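Local structure of serine-threonine phosphatase 2C (Toxoplasma gondii, 2I44) at residues Met282-Gln286 and Glu287-Pro291. The protein probably removes phosphate from phosphoserine and phosphothreonine of other proteins as a metal-dependent phosphatase of the PP2C family, and binds calcium ions in this crystal. Sequence-based numbering, arbitrary orientation.
Sequences MQARQ and EGRNP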
loop_
_atom_site.group_PDB
_atom_site.type_symbol
_atom_site.label_atom_id
_atom_site.label_comp_id
_atom_site.label_asym_id
_atom_site.label_seq_id
_atom_site.Cartn_x
_atom_site.Cartn_y
_atom_site.Cartn_z
HETATM N N MSE A 282 -19.942 0.060 -0.122
HETATM C CA MSE A 282 -21.002 -0.839 0.332
HETATM C C MSE A 282 -22.277 -0.634 -0.479
HETATM O O MSE A 282 -22.961 -1.592 -0.844
HETATM C CB MSE A 282 -21.305 -0.606 1.812
HETATM C CG MSE A 282 -20.265 -1.169 2.765
HETATM SE SE MSE A 282 -20.081 -3.077 2.585
HETATM C CE MSE A 282 -21.185 -3.637 4.095
ATOM N N GLN A 283 -22.594 0.622 -0.760
ATOM C CA GLN A 283 -23.787 0.924 -1.531
ATOM C C GLN A 283 -23.650 0.456 -2.971
ATOM O O GLN A 283 -24.581 -0.127 -3.522
ATOM C CB GLN A 283 -24.096 2.422 -1.510
ATOM C CG GLN A 283 -25.180 2.805 -2.514
ATOM C CD GLN A 283 -25.958 4.039 -2.108
ATOM O OE1 GLN A 283 -26.556 4.079 -1.030
ATOM N NE2 GLN A 283 -25.966 5.051 -2.975
ATOM N N ALA A 284 -22.493 0.707 -3.578
ATOM C CA ALA A 284 -22.272 0.302 -4.959
ATOM C C ALA A 284 -22.544 -1.189 -5.116
ATOM O O ALA A 284 -23.269 -1.612 -6.020
ATOM C CB ALA A 284 -20.845 0.620 -5.379
ATOM N N ARG A 285 -21.966 -1.983 -4.225
ATOM C CA ARG A 285 -22.147 -3.422 -4.278
ATOM C C ARG A 285 -23.633 -3.756 -4.172
ATOM O O ARG A 285 -24.180 -4.502 -4.987
ATOM C CB ARG A 285 -21.395 -4.081 -3.130
ATOM C CG ARG A 285 -21.261 -5.577 -3.283
ATOM C CD ARG A 285 -20.846 -6.219 -1.980
ATOM N NE ARG A 285 -20.522 -7.625 -2.170
ATOM C CZ ARG A 285 -20.367 -8.489 -1.175
ATOM N NH1 ARG A 285 -20.512 -8.085 0.082
ATOM N NH2 ARG A 285 -20.069 -9.757 -1.436
ATOM N N GLN A 286 -24.265 -3.186 -3.152
ATOM C CA GLN A 286 -25.685 -3.372 -2.876
ATOM C C GLN A 286 -26.555 -3.132 -4.108
ATOM O O GLN A 286 -27.593 -3.771 -4.281
ATOM C CB GLN A 286 -26.102 -2.416 -1.752
ATOM C CG GLN A 286 -27.594 -2.334 -1.472
ATOM C CD GLN A 286 -28.188 -3.665 -1.077
ATOM O OE1 GLN A 286 -27.569 -4.440 -0.343
ATOM N NE2 GLN A 286 -29.399 -3.937 -1.552
ATOM N N GLU A 287 -26.126 -2.210 -4.962
ATOM C CA GLU A 287 -26.868 -1.874 -6.168
ATOM C C GLU A 287 -26.268 -2.483 -7.426
ATOM O O GLU A 287 -26.627 -2.103 -8.540
ATOM C CB GLU A 287 -26.931 -0.360 -6.318
ATOM C CG GLU A 287 -27.639 0.323 -5.162
ATOM C CD GLU A 287 -27.434 1.822 -5.168
ATOM O OE1 GLU A 287 -26.884 2.340 -6.166
ATOM O OE2 GLU A 287 -27.823 2.481 -4.182
ATOM N N GLY A 288 -25.346 -3.423 -7.248
ATOM C CA GLY A 288 -24.725 -4.065 -8.391
ATOM C C GLY A 288 -23.774 -3.211 -9.207
ATOM O O GLY A 288 -23.518 -3.525 -10.364
ATOM N N ARG A 289 -23.253 -2.134 -8.627
ATOM C CA ARG A 289 -22.311 -1.269 -9.344
ATOM C C ARG A 289 -20.862 -1.590 -8.979
ATOM O O ARG A 289 -20.598 -2.219 -7.963
ATOM C CB ARG A 289 -22.614 0.210 -9.056
ATOM C CG ARG A 289 -23.891 0.698 -9.728
ATOM C CD ARG A 289 -24.205 2.165 -9.459
ATOM N NE ARG A 289 -24.589 2.415 -8.072
ATOM C CZ ARG A 289 -23.780 2.934 -7.152
ATOM N NH1 ARG A 289 -22.533 3.263 -7.467
ATOM N NH2 ARG A 289 -24.220 3.131 -5.917
ATOM N N ASN A 290 -19.926 -1.172 -9.823
ATOM C CA ASN A 290 -18.503 -1.410 -9.577
ATOM C C ASN A 290 -18.055 -0.569 -8.371
ATOM O O ASN A 290 -17.859 0.636 -8.483
ATOM C CB ASN A 290 -17.696 -1.009 -10.807
ATOM C CG ASN A 290 -16.248 -1.417 -10.708
ATOM O OD1 ASN A 290 -15.650 -1.373 -9.632
ATOM N ND2 ASN A 290 -15.666 -1.802 -11.839
ATOM N N PRO A 291 -17.864 -1.204 -7.206
ATOM C CA PRO A 291 -17.448 -0.502 -5.986
ATOM C C PRO A 291 -16.198 0.364 -6.137
ATOM O O PRO A 291 -16.167 1.505 -5.687
ATOM C CB PRO A 291 -17.239 -1.639 -4.986
ATOM C CG PRO A 291 -18.151 -2.721 -5.499
ATOM C CD PRO A 291 -17.898 -2.656 -6.977
#
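Arg289 folds back over Ala284 where a Schellman motif ends helix 274-286. Gly288, with positive phi, is the C' residue: Gly288 N donates to Arg285 O (2.8 Å), while Arg289 N reaches Ala284 O at 2.7 Å from above the carbonyl plane. Arg289 CB sits 3.6 Å from Ala284 O. From there the chain runs out through CG and CD and bends at chi3 (-69°), which lays one face of the guanidinium over Ala284 CA; that carbon stands 3.4 Å from the guanidinium plane, offset toward the rim. NH1 lies near Ala284 CB, and at the guanidinium edge NH2 meets Gln283 CG. NE and NH2 both grip Glu287 OE1, side-on and from the same face of the carboxylate; these two bonds to one oxygen, both in the guanidinium plane, limit its rotation. Pro291 CA packs 3.6 Å from Ala284 CB as helix 291-305 begins, with Asn290 as N-cap bonded through OD1 to Gln293 N. The turn joins helices 274-286 and 291-305, and Arg285 and Pro291 both touch Phe319 of strand 313-320. Glu287 OE2, the oxygen not used by Arg289, comes within 3.1 Å of Gln283 CG.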